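Local coordinates for amidohydrolase family protein (Acinetobacter baumannii, PDB 4I6K) that probably hydrolyses 2-pyrone-4,6-dicarboxylic acid or a related compound, as a member of the amidohydrolase family, at residues 37-42 with 76-81; 150-155 with 175-180; 168-173 with 204-209. All coordinates share one frame; numbering follows the deposited sequence.

Interaction 1: residues 37-42 with 76-81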
loop_
_atom_site.group_PDB
_atom_site.type_symbol
_atom_site.label_atom_id
_atom_site.label_comp_id
_atom_site.label_asym_id
_atom_site.label_seq_id
_atom_site.Cartn_x
_atom_site.Cartn_y
_atom_site.Cartn_z
ATOM N N THR A 37 -10.679 -14.118 -12.743
ATOM C CA THR A 37 -10.002 -15.356 -13.096
ATOM C C THR A 37 -9.665 -15.363 -14.574
ATOM O O THR A 37 -8.900 -16.200 -15.042
ATOM C CB THR A 37 -10.811 -16.596 -12.713
ATOM O OG1 THR A 37 -11.635 -16.300 -11.578
ATOM C CG2 THR A 37 -9.869 -17.731 -12.356
ATOM N N GLN A 38 -10.225 -14.405 -15.301
ATOM C CA GLN A 38 -9.890 -14.197 -16.704
ATOM C C GLN A 38 -8.505 -13.565 -16.864
ATOM O O GLN A 38 -7.828 -13.769 -17.870
ATOM C CB GLN A 38 -10.954 -13.324 -17.367
ATOM C CG GLN A 38 -12.338 -13.958 -17.359
ATOM C CD GLN A 38 -13.441 -12.972 -17.692
ATOM O OE1 GLN A 38 -13.571 -11.923 -17.053
ATOM N NE2 GLN A 38 -14.252 -13.309 -18.691
ATOM N N ASP A 39 -8.084 -12.797 -15.866
ATOM C CA ASP A 39 -6.743 -12.206 -15.865
ATOM C C ASP A 39 -5.671 -13.292 -15.762
ATOM O O ASP A 39 -5.878 -14.310 -15.111
ATOM C CB ASP A 39 -6.599 -11.207 -14.710
ATOM C CG ASP A 39 -7.652 -10.119 -14.751
ATOM O OD1 ASP A 39 -8.052 -9.631 -13.677
ATOM O OD2 ASP A 39 -8.092 -9.762 -15.860
ATOM N N HIS A 40 -4.532 -13.069 -16.412
ATOM C CA HIS A 40 -3.425 -14.016 -16.376
ATOM C C HIS A 40 -2.602 -13.881 -15.090
ATOM O O HIS A 40 -2.104 -12.809 -14.760
ATOM C CB HIS A 40 -2.542 -13.842 -17.620
ATOM C CG HIS A 40 -1.252 -14.607 -17.574
ATOM N ND1 HIS A 40 -1.196 -15.985 -17.627
ATOM C CD2 HIS A 40 0.034 -14.184 -17.513
ATOM C CE1 HIS A 40 0.065 -16.377 -17.587
ATOM N NE2 HIS A 40 0.832 -15.303 -17.516
ATOM N N SER A 41 -2.477 -14.984 -14.364
ATOM C CA SER A 41 -1.645 -15.029 -13.173
ATOM C C SER A 41 -0.252 -15.539 -13.558
ATOM O O SER A 41 -0.118 -16.626 -14.119
ATOM C CB SER A 41 -2.285 -15.940 -12.126
ATOM O OG SER A 41 -1.638 -15.804 -10.874
ATOM N N ILE A 42 0.779 -14.755 -13.261
ATOM C CA ILE A 42 2.125 -15.064 -13.737
ATOM C C ILE A 42 2.671 -16.391 -13.205
ATOM O O ILE A 42 2.294 -16.846 -12.113
ATOM C CB ILE A 42 3.123 -13.911 -13.463
ATOM C CG1 ILE A 42 3.376 -13.770 -11.954
ATOM C CG2 ILE A 42 2.609 -12.607 -14.094
ATOM C CD1 ILE A 42 4.458 -12.777 -11.590
ATOM N N SER A 76 0.577 -8.665 -6.857
ATOM C CA SER A 76 1.769 -9.443 -7.165
ATOM C C SER A 76 1.547 -10.489 -8.252
ATOM O O SER A 76 2.353 -10.615 -9.175
ATOM C CB SER A 76 2.271 -10.148 -5.904
ATOM O OG SER A 76 1.230 -10.920 -5.329
ATOM N N PHE A 77 0.456 -11.241 -8.150
ATOM C CA PHE A 77 0.232 -12.356 -9.073
ATOM C C PHE A 77 -0.117 -11.919 -10.480
ATOM O O PHE A 77 -0.158 -12.749 -11.391
ATOM C CB PHE A 77 -0.835 -13.312 -8.540
ATOM C CG PHE A 77 -2.100 -12.638 -8.146
ATOM C CD1 PHE A 77 -3.085 -12.381 -9.095
ATOM C CD2 PHE A 77 -2.314 -12.257 -6.826
ATOM C CE1 PHE A 77 -4.273 -11.757 -8.738
ATOM C CE2 PHE A 77 -3.484 -11.626 -6.461
ATOM C CZ PHE A 77 -4.467 -11.372 -7.413
ATOM N N LEU A 78 -0.354 -10.621 -10.664
ATOM C CA LEU A 78 -0.640 -10.090 -12.001
ATOM C C LEU A 78 0.563 -9.447 -12.683
ATOM O O LEU A 78 0.421 -8.903 -13.779
ATOM C CB LEU A 78 -1.817 -9.121 -11.979
ATOM C CG LEU A 78 -3.157 -9.796 -11.675
ATOM C CD1 LEU A 78 -4.244 -8.750 -11.657
ATOM C CD2 LEU A 78 -3.463 -10.888 -12.697
ATOM N N GLY A 79 1.732 -9.509 -12.044
ATOM C CA GLY A 79 2.969 -9.038 -12.676
ATOM C C GLY A 79 2.903 -7.584 -13.117
ATOM O O GLY A 79 2.396 -6.730 -12.388
ATOM N N THR A 80 3.414 -7.296 -14.312
ATOM C CA THR A 80 3.460 -5.929 -14.797
ATOM C C THR A 80 2.349 -5.661 -15.797
ATOM O O THR A 80 2.371 -4.651 -16.486
ATOM C CB THR A 80 4.788 -5.595 -15.464
ATOM O OG1 THR A 80 4.925 -6.376 -16.659
ATOM C CG2 THR A 80 5.968 -5.868 -14.507
ATOM N N ASN A 81 1.377 -6.564 -15.879
ATOM C CA ASN A 81 0.182 -6.298 -16.674
ATOM C C ASN A 81 -0.839 -5.577 -15.825
ATOM O O ASN A 81 -1.534 -6.208 -15.041
ATOM C CB ASN A 81 -0.425 -7.590 -17.204
ATOM C CG ASN A 81 -1.585 -7.336 -18.146
ATOM O OD1 ASN A 81 -2.159 -6.243 -18.162
ATOM N ND2 ASN A 81 -1.934 -8.342 -18.945
#

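Interaction 2: residues 150-155 with 175-180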
loop_
_atom_site.group_PDB
_atom_site.type_symbol
_atom_site.label_atom_id
_atom_site.label_comp_id
_atom_site.label_asym_id
_atom_site.label_seq_id
_atom_site.Cartn_x
_atom_site.Cartn_y
_atom_site.Cartn_z
ATOM N N ASN A 150 6.060 13.174 -9.915
ATOM C CA ASN A 150 5.335 13.468 -8.683
ATOM C C ASN A 150 4.630 12.231 -8.186
ATOM O O ASN A 150 3.728 12.305 -7.360
ATOM C CB ASN A 150 4.298 14.554 -8.912
ATOM C CG ASN A 150 4.709 15.873 -8.328
ATOM O OD1 ASN A 150 5.903 16.187 -8.243
ATOM N ND2 ASN A 150 3.721 16.665 -7.912
ATOM N N TRP A 151 5.047 11.089 -8.714
ATOM C CA TRP A 151 4.518 9.814 -8.300
ATOM C C TRP A 151 5.080 9.450 -6.951
ATOM O O TRP A 151 6.150 9.912 -6.577
ATOM C CB TRP A 151 4.950 8.764 -9.308
ATOM C CG TRP A 151 3.977 8.601 -10.383
ATOM C CD1 TRP A 151 2.879 9.375 -10.615
ATOM C CD2 TRP A 151 4.002 7.608 -11.411
ATOM N NE1 TRP A 151 2.208 8.915 -11.721
ATOM C CE2 TRP A 151 2.880 7.833 -12.232
ATOM C CE3 TRP A 151 4.863 6.545 -11.713
ATOM C CZ2 TRP A 151 2.589 7.028 -13.340
ATOM C CZ3 TRP A 151 4.574 5.742 -12.811
ATOM C CH2 TRP A 151 3.451 5.993 -13.616
ATOM N N GLN A 152 4.366 8.602 -6.224
ATOM C CA GLN A 152 4.899 8.038 -4.993
ATOM C C GLN A 152 5.576 6.677 -5.285
ATOM O O GLN A 152 5.342 6.049 -6.339
ATOM C CB GLN A 152 3.760 7.847 -4.001
ATOM C CG GLN A 152 2.773 6.757 -4.435
ATOM C CD GLN A 152 1.709 6.512 -3.394
ATOM O OE1 GLN A 152 0.864 7.367 -3.155
ATOM N NE2 GLN A 152 1.757 5.347 -2.749
ATOM N N VAL A 153 6.423 6.233 -4.361
ATOM C CA VAL A 153 6.933 4.862 -4.371
ATOM C C VAL A 153 6.408 4.080 -3.155
ATOM O O VAL A 153 6.711 4.420 -2.008
ATOM C CB VAL A 153 8.478 4.813 -4.403
ATOM C CG1 VAL A 153 8.976 3.387 -4.238
ATOM C CG2 VAL A 153 9.007 5.417 -5.695
ATOM N N GLU A 154 5.619 3.040 -3.427
ATOM C CA GLU A 154 4.995 2.203 -2.398
ATOM C C GLU A 154 5.804 0.927 -2.174
ATOM O O GLU A 154 6.219 0.267 -3.133
ATOM C CB GLU A 154 3.556 1.853 -2.810
ATOM C CG GLU A 154 2.741 1.080 -1.766
ATOM C CD GLU A 154 1.337 0.703 -2.266
ATOM O OE1 GLU A 154 1.039 0.896 -3.468
ATOM O OE2 GLU A 154 0.528 0.215 -1.449
ATOM N N LEU A 155 6.036 0.581 -0.909
ATOM C CA LEU A 155 6.786 -0.634 -0.582
ATOM C C LEU A 155 5.932 -1.649 0.160
ATOM O O LEU A 155 5.219 -1.317 1.109
ATOM C CB LEU A 155 8.021 -0.321 0.277
ATOM C CG LEU A 155 8.883 0.863 -0.166
ATOM C CD1 LEU A 155 10.093 1.053 0.758
ATOM C CD2 LEU A 155 9.306 0.692 -1.614
ATOM N N ASP A 175 7.350 10.898 -2.206
ATOM C CA ASP A 175 6.770 10.241 -1.047
ATOM C C ASP A 175 7.096 8.757 -1.089
ATOM O O ASP A 175 7.025 8.131 -2.144
ATOM C CB ASP A 175 5.258 10.428 -1.078
ATOM C CG ASP A 175 4.861 11.884 -0.972
ATOM O OD1 ASP A 175 4.106 12.373 -1.841
ATOM O OD2 ASP A 175 5.328 12.545 -0.016
ATOM N N VAL A 176 7.468 8.195 0.052
ATOM C CA VAL A 176 7.629 6.746 0.144
ATOM C C VAL A 176 6.566 6.178 1.079
ATOM O O VAL A 176 6.397 6.619 2.217
ATOM C CB VAL A 176 9.027 6.324 0.628
ATOM C CG1 VAL A 176 9.213 4.816 0.460
ATOM C CG2 VAL A 176 10.129 7.077 -0.122
ATOM N N VAL A 177 5.830 5.200 0.585
ATOM C CA VAL A 177 4.667 4.705 1.299
ATOM C C VAL A 177 4.921 3.270 1.706
ATOM O O VAL A 177 5.326 2.456 0.886
ATOM C CB VAL A 177 3.421 4.801 0.400
ATOM C CG1 VAL A 177 2.188 4.368 1.150
ATOM C CG2 VAL A 177 3.274 6.244 -0.117
ATOM N N ILE A 178 4.722 2.960 2.981
ATOM C CA ILE A 178 5.025 1.611 3.443
ATOM C C ILE A 178 3.761 0.828 3.773
ATOM O O ILE A 178 2.970 1.259 4.599
ATOM C CB ILE A 178 6.011 1.597 4.642
ATOM C CG1 ILE A 178 7.336 2.289 4.271
ATOM C CG2 ILE A 178 6.273 0.162 5.109
ATOM C CD1 ILE A 178 7.453 3.691 4.834
ATOM N N ASP A 179 3.592 -0.318 3.105
ATOM C CA ASP A 179 2.413 -1.174 3.230
ATOM C C ASP A 179 2.306 -1.894 4.576
ATOM O O ASP A 179 3.303 -2.376 5.107
ATOM C CB ASP A 179 2.422 -2.235 2.126
ATOM C CG ASP A 179 2.082 -1.670 0.764
ATOM O OD1 ASP A 179 2.391 -2.346 -0.239
ATOM O OD2 ASP A 179 1.499 -0.564 0.691
ATOM N N HIS A 180 1.083 -1.952 5.108
ATOM C CA HIS A 180 0.725 -2.808 6.253
ATOM C C HIS A 180 1.671 -2.718 7.462
ATOM O O HIS A 180 2.369 -3.684 7.799
ATOM C CB HIS A 180 0.588 -4.266 5.800
ATOM C CG HIS A 180 -0.172 -4.435 4.520
ATOM N ND1 HIS A 180 -1.279 -3.673 4.206
ATOM C CD2 HIS A 180 0.006 -5.289 3.481
ATOM C CE1 HIS A 180 -1.738 -4.039 3.021
ATOM N NE2 HIS A 180 -0.978 -5.017 2.560
#

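Interaction 3: residues 168-173 with 204-209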
loop_
_atom_site.group_PDB
_atom_site.type_symbol
_atom_site.label_atom_id
_atom_site.label_comp_id
_atom_site.label_asym_id
_atom_site.label_seq_id
_atom_site.Cartn_x
_atom_site.Cartn_y
_atom_site.Cartn_z
ATOM N N GLN A 168 18.440 4.141 0.373
ATOM C CA GLN A 168 18.572 4.459 -1.056
ATOM C C GLN A 168 17.501 5.433 -1.547
ATOM O O GLN A 168 17.768 6.345 -2.358
ATOM C CB GLN A 168 18.543 3.169 -1.878
ATOM C CG GLN A 168 19.923 2.557 -2.001
ATOM C CD GLN A 168 19.911 1.048 -1.948
ATOM O OE1 GLN A 168 20.948 0.425 -1.718
ATOM N NE2 GLN A 168 18.743 0.446 -2.155
ATOM N N LEU A 169 16.289 5.244 -1.039
ATOM C CA LEU A 169 15.179 6.087 -1.421
ATOM C C LEU A 169 15.316 7.483 -0.785
ATOM O O LEU A 169 14.700 8.448 -1.246
ATOM C CB LEU A 169 13.858 5.391 -1.080
ATOM C CG LEU A 169 13.665 4.042 -1.812
ATOM C CD1 LEU A 169 12.354 3.343 -1.453
ATOM C CD2 LEU A 169 13.749 4.219 -3.314
ATOM N N ASN A 170 16.153 7.598 0.248
ATOM C CA ASN A 170 16.399 8.903 0.881
ATOM C C ASN A 170 16.834 9.982 -0.099
ATOM O O ASN A 170 16.706 11.180 0.184
ATOM C CB ASN A 170 17.463 8.786 1.972
ATOM C CG ASN A 170 16.880 8.427 3.300
ATOM O OD1 ASN A 170 15.691 8.167 3.401
ATOM N ND2 ASN A 170 17.708 8.417 4.334
ATOM N N GLU A 171 17.349 9.546 -1.247
ATOM C CA GLU A 171 17.972 10.430 -2.224
ATOM C C GLU A 171 17.024 11.055 -3.252
ATOM O O GLU A 171 17.472 11.704 -4.188
ATOM C CB GLU A 171 19.061 9.676 -2.966
ATOM C CG GLU A 171 20.044 8.983 -2.058
ATOM C CD GLU A 171 21.268 8.506 -2.800
ATOM O OE1 GLU A 171 22.305 8.268 -2.139
ATOM O OE2 GLU A 171 21.192 8.381 -4.042
ATOM N N TYR A 172 15.723 10.865 -3.078
ATOM C CA TYR A 172 14.757 11.323 -4.059
ATOM C C TYR A 172 13.685 12.100 -3.341
ATOM O O TYR A 172 13.409 11.842 -2.183
ATOM C CB TYR A 172 14.116 10.131 -4.771
ATOM C CG TYR A 172 15.110 9.242 -5.456
ATOM C CD1 TYR A 172 15.381 9.393 -6.809
ATOM C CD2 TYR A 172 15.794 8.256 -4.749
ATOM C CE1 TYR A 172 16.311 8.585 -7.452
ATOM C CE2 TYR A 172 16.722 7.435 -5.384
ATOM C CZ TYR A 172 16.981 7.614 -6.734
ATOM O OH TYR A 172 17.894 6.814 -7.380
ATOM N N SER A 173 13.026 12.996 -4.044
ATOM C CA SER A 173 12.032 13.874 -3.459
ATOM C C SER A 173 10.643 13.297 -3.328
ATOM O O SER A 173 9.761 13.959 -2.833
ATOM C CB SER A 173 11.932 15.145 -4.263
ATOM O OG SER A 173 13.181 15.766 -4.321
ATOM N N VAL A 204 9.839 12.272 8.753
ATOM C CA VAL A 204 8.518 12.839 8.720
ATOM C C VAL A 204 8.302 13.570 7.404
ATOM O O VAL A 204 7.193 13.810 7.003
ATOM C CB VAL A 204 8.244 13.732 9.933
ATOM C CG1 VAL A 204 9.037 14.989 9.864
ATOM C CG2 VAL A 204 6.796 14.022 10.046
ATOM N N LYS A 205 9.381 13.941 6.750
ATOM C CA LYS A 205 9.299 14.742 5.524
ATOM C C LYS A 205 9.141 13.898 4.269
ATOM O O LYS A 205 8.993 14.443 3.175
ATOM C CB LYS A 205 10.546 15.619 5.351
ATOM C CG LYS A 205 10.549 16.943 6.129
ATOM C CD LYS A 205 9.480 17.892 5.608
ATOM C CE LYS A 205 10.079 19.231 5.200
ATOM N NZ LYS A 205 11.212 19.627 6.078
ATOM N N GLN A 206 9.196 12.575 4.408
ATOM C CA GLN A 206 9.140 11.726 3.217
ATOM C C GLN A 206 8.286 10.473 3.299
ATOM O O GLN A 206 7.702 10.053 2.291
ATOM C CB GLN A 206 10.531 11.319 2.749
ATOM C CG GLN A 206 10.459 10.392 1.546
ATOM C CD GLN A 206 11.820 9.901 1.109
ATOM O OE1 GLN A 206 12.686 9.603 1.937
ATOM N NE2 GLN A 206 12.018 9.814 -0.196
ATOM N N HIS A 207 8.233 9.858 4.472
ATOM C CA HIS A 207 7.623 8.535 4.580
ATOM C C HIS A 207 6.199 8.553 5.084
ATOM O O HIS A 207 5.866 9.344 5.959
ATOM C CB HIS A 207 8.466 7.632 5.468
ATOM C CG HIS A 207 9.856 7.447 4.965
ATOM N ND1 HIS A 207 10.937 8.099 5.516
ATOM C CD2 HIS A 207 10.340 6.712 3.940
ATOM C CE1 HIS A 207 12.033 7.755 4.865
ATOM N NE2 HIS A 207 11.698 6.915 3.902
ATOM N N TRP A 208 5.374 7.669 4.516
ATOM C CA TRP A 208 3.985 7.467 4.931
ATOM C C TRP A 208 3.802 5.998 5.284
ATOM O O TRP A 208 4.407 5.121 4.650
ATOM C CB TRP A 208 3.008 7.816 3.804
ATOM C CG TRP A 208 3.108 9.214 3.305
ATOM C CD1 TRP A 208 4.136 9.758 2.589
ATOM C CD2 TRP A 208 2.140 10.259 3.481
ATOM N NE1 TRP A 208 3.872 11.084 2.315
ATOM C CE2 TRP A 208 2.646 11.410 2.841
ATOM C CE3 TRP A 208 0.896 10.331 4.115
ATOM C CZ2 TRP A 208 1.950 12.623 2.821
ATOM C CZ3 TRP A 208 0.201 11.545 4.093
ATOM C CH2 TRP A 208 0.733 12.669 3.454
ATOM N N ILE A 209 2.957 5.727 6.277
ATOM C CA ILE A 209 2.670 4.347 6.648
ATOM C C ILE A 209 1.186 4.011 6.567
ATOM O O ILE A 209 0.331 4.770 7.056
ATOM C CB ILE A 209 3.153 4.028 8.060
ATOM C CG1 ILE A 209 4.641 4.325 8.173
ATOM C CG2 ILE A 209 2.870 2.576 8.372
ATOM C CD1 ILE A 209 5.110 4.482 9.589
#

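Interaction 1: residues 37-42 with 76-81
Asp-39 begins the contact with a methylene, not with its acid. Asp-39 CB lies 3.7 Å from Leu-78 CD2. The carboxylate is used within its own loop, where OD1 accepts a hydrogen bond from Ser-36 N. His-40 takes part mainly through its backbone. His-40 O is only 3.1 Å from Leu-78 CD2, a close approach for a methyl group. This same methyl therefore meets two successive residues of the loop.

The closest CA pair is that of Ser-41 and Leu-78, 5.2 Å apart. The Ser-41 OG is anti to the backbone N (chi1 -169°), which turns it to the Phe-77 side. Ser-41 OG lies 3.5 Å from Phe-77 CB and gives a weak hydrogen bond to Phe-77 O. Ser-41 CA makes a CA-H...O contact of 3.3 Å with Phe-77 O.

Ile-42 supplies the main bond. Ile-42 N donates to Phe-77 O at 2.9 Å with an N-H...O angle of 160°. Phe-77 O is thus gripped by one good bond and two weaker contacts. The Ile-42 branches meet the turn: Ile-42 CG2 is 3.8 Å from Gly-79 N, and Ile-42 CD1 lies 3.9 Å from Ser-76 O. Gly-79 sits inside a type II' turn from Leu-78 to Asn-81, and its positive phi suits a glycine.

Behind the contact, the Phe-77 ring makes edge-to-face pairs with Phe-35 and Tyr-47. Ser-76 OG hydrogen-bonds a bound citric acid. The two segments follow strands 28-32 and 69-73, the first two of the barrel. Their meeting is one of neighbouring beta-alpha loops at the C-terminal end of a TIM barrel, the end that carries the active site in amidohydrolases.

Interaction 2: residues 150-155 with 175-180
Residues Val-153 to Leu-155 pair in parallel with Val-176 to Ile-178, the short strand axes lying 4.6 Å apart and their directions differing by 23°. Helix 159-169 links the two strands, so this is a beta-alpha-beta crossover of the TIM barrel. Four backbone hydrogen bonds join the pair. Val-153 N donates to Asp-175 O, and Val-177 N to Val-153 O. Leu-155 N donates to Val-177 O at 2.7 Å, and Asp-179 N to Leu-155 O. The last of these carries the pairing one residue past the second strand.

Val-153, Leu-155, Val-176 and Ile-178 put their side chains on the outer side of the sheet. Leu-155 CD1 and Val-176 CG1 meet there at 3.9 Å. The crossover helix covers both residues with Leu-169, and Leu-155 also with Leu-162 and Leu-166.

Glu-154 and Val-177 face the barrel interior. Near the start of the strands, the extended chain of Gln-152 crosses Val-177 obliquely. Gln-152 NE2 comes to 3.2 Å from Val-177 CG2, so the amide nitrogen lies against a methyl. Leu-288 and Phe-289 of helix 274-289 also touch Gln-152.

At the other end of the pairing are the acids. Glu-154 has CG anti to the backbone N (chi1 -175°) and an extended chain, which brings its carboxylate to Asp-179, whose side chain it crosses at about a right angle. Cations serve both groups: Lys-210 NZ makes a salt bridge to Glu-154 OE2, and Arg-123 NH1 makes one to Asp-179 OD1. The next residue, His-180, hydrogen-bonds the bound citric acid through NE2, and the Asp-179 side chain is about 5 Å from that ligand at its nearest atoms. The two carboxylate planes are 83° apart, and Glu-154 OE2 lies just 2.5 Å from Asp-179 OD2.

Interaction 3: residues 168-173 with 204-209
Gln-206 NE2 donates to Leu-169 O at 3.2 Å, and this is the hydrogen bond that joins the two segments. It is nearly straight at the hydrogen, 170°. The acceptor lies close to the plane of the Gln-206 amide. The donor, however, stands well above the plane of the Leu-169 carbonyl, 50° out of it. Tyr-172 N reaches the same oxygen from the opposite face, closing a type I turn from Leu-169 to Tyr-172. Leu-169 O is therefore held from two sides. Gln-206 NE2 has a further acceptor in Phe-174 O. The side chain gets there because CG is anti to the backbone N (chi1 178°) and the chain is extended beyond it.

Other polar atoms come close without bonding. Tyr-172 O is also 3.2 Å from Gln-206 NE2, but the angle is poor. Asn-170 OD1 and Gln-206 OE1 are 3.6 Å apart, with their amide planes moderately turned against each other.

The remaining contacts are looser. Asn-170 OD1 sits at the edge of the His-207 ring, near its plane, 4.0 Å from His-207 CE1. His-207 ND1 accepts a hydrogen bond from Asn-203 N in the preceding loop. Leu-169 points toward 204-209, and Val-176 of the intervening strand touches Leu-169, Gln-206 and His-207.

The contact lies near the C-terminal end of helix 159-169, where strand 207-210 begins, at the N-terminal end of the barrel strands. One Gln-206 amide nitrogen donates to both Leu-169 O and Phe-174 O, so the contact rests on a side-chain-to-backbone link and little apolar packing.

How the interactions relate
Interaction 2 is the core contact, its centre about 7 Å from the centre of the chain. Interaction 1 is partly buried and lies between loops, while interaction 3 is buried but nearer the periphery. Interactions 2 and 3 touch. Strand 176-178 pairs with 152-156 on one edge and with 207-210 on the other, and Leu-155 packs on Leu-169 of the connecting helix. Interaction 1 is about 29 Å from interaction 3, centre to centre, across the barrel. Its chemistry centres on one backbone carbonyl with apolar contacts round it. Interaction 2 adds regular strand pairing and interior acids, and interaction 3 depends on a side-chain amide. Interactions 1 and 2 each include a residue that binds the citric acid.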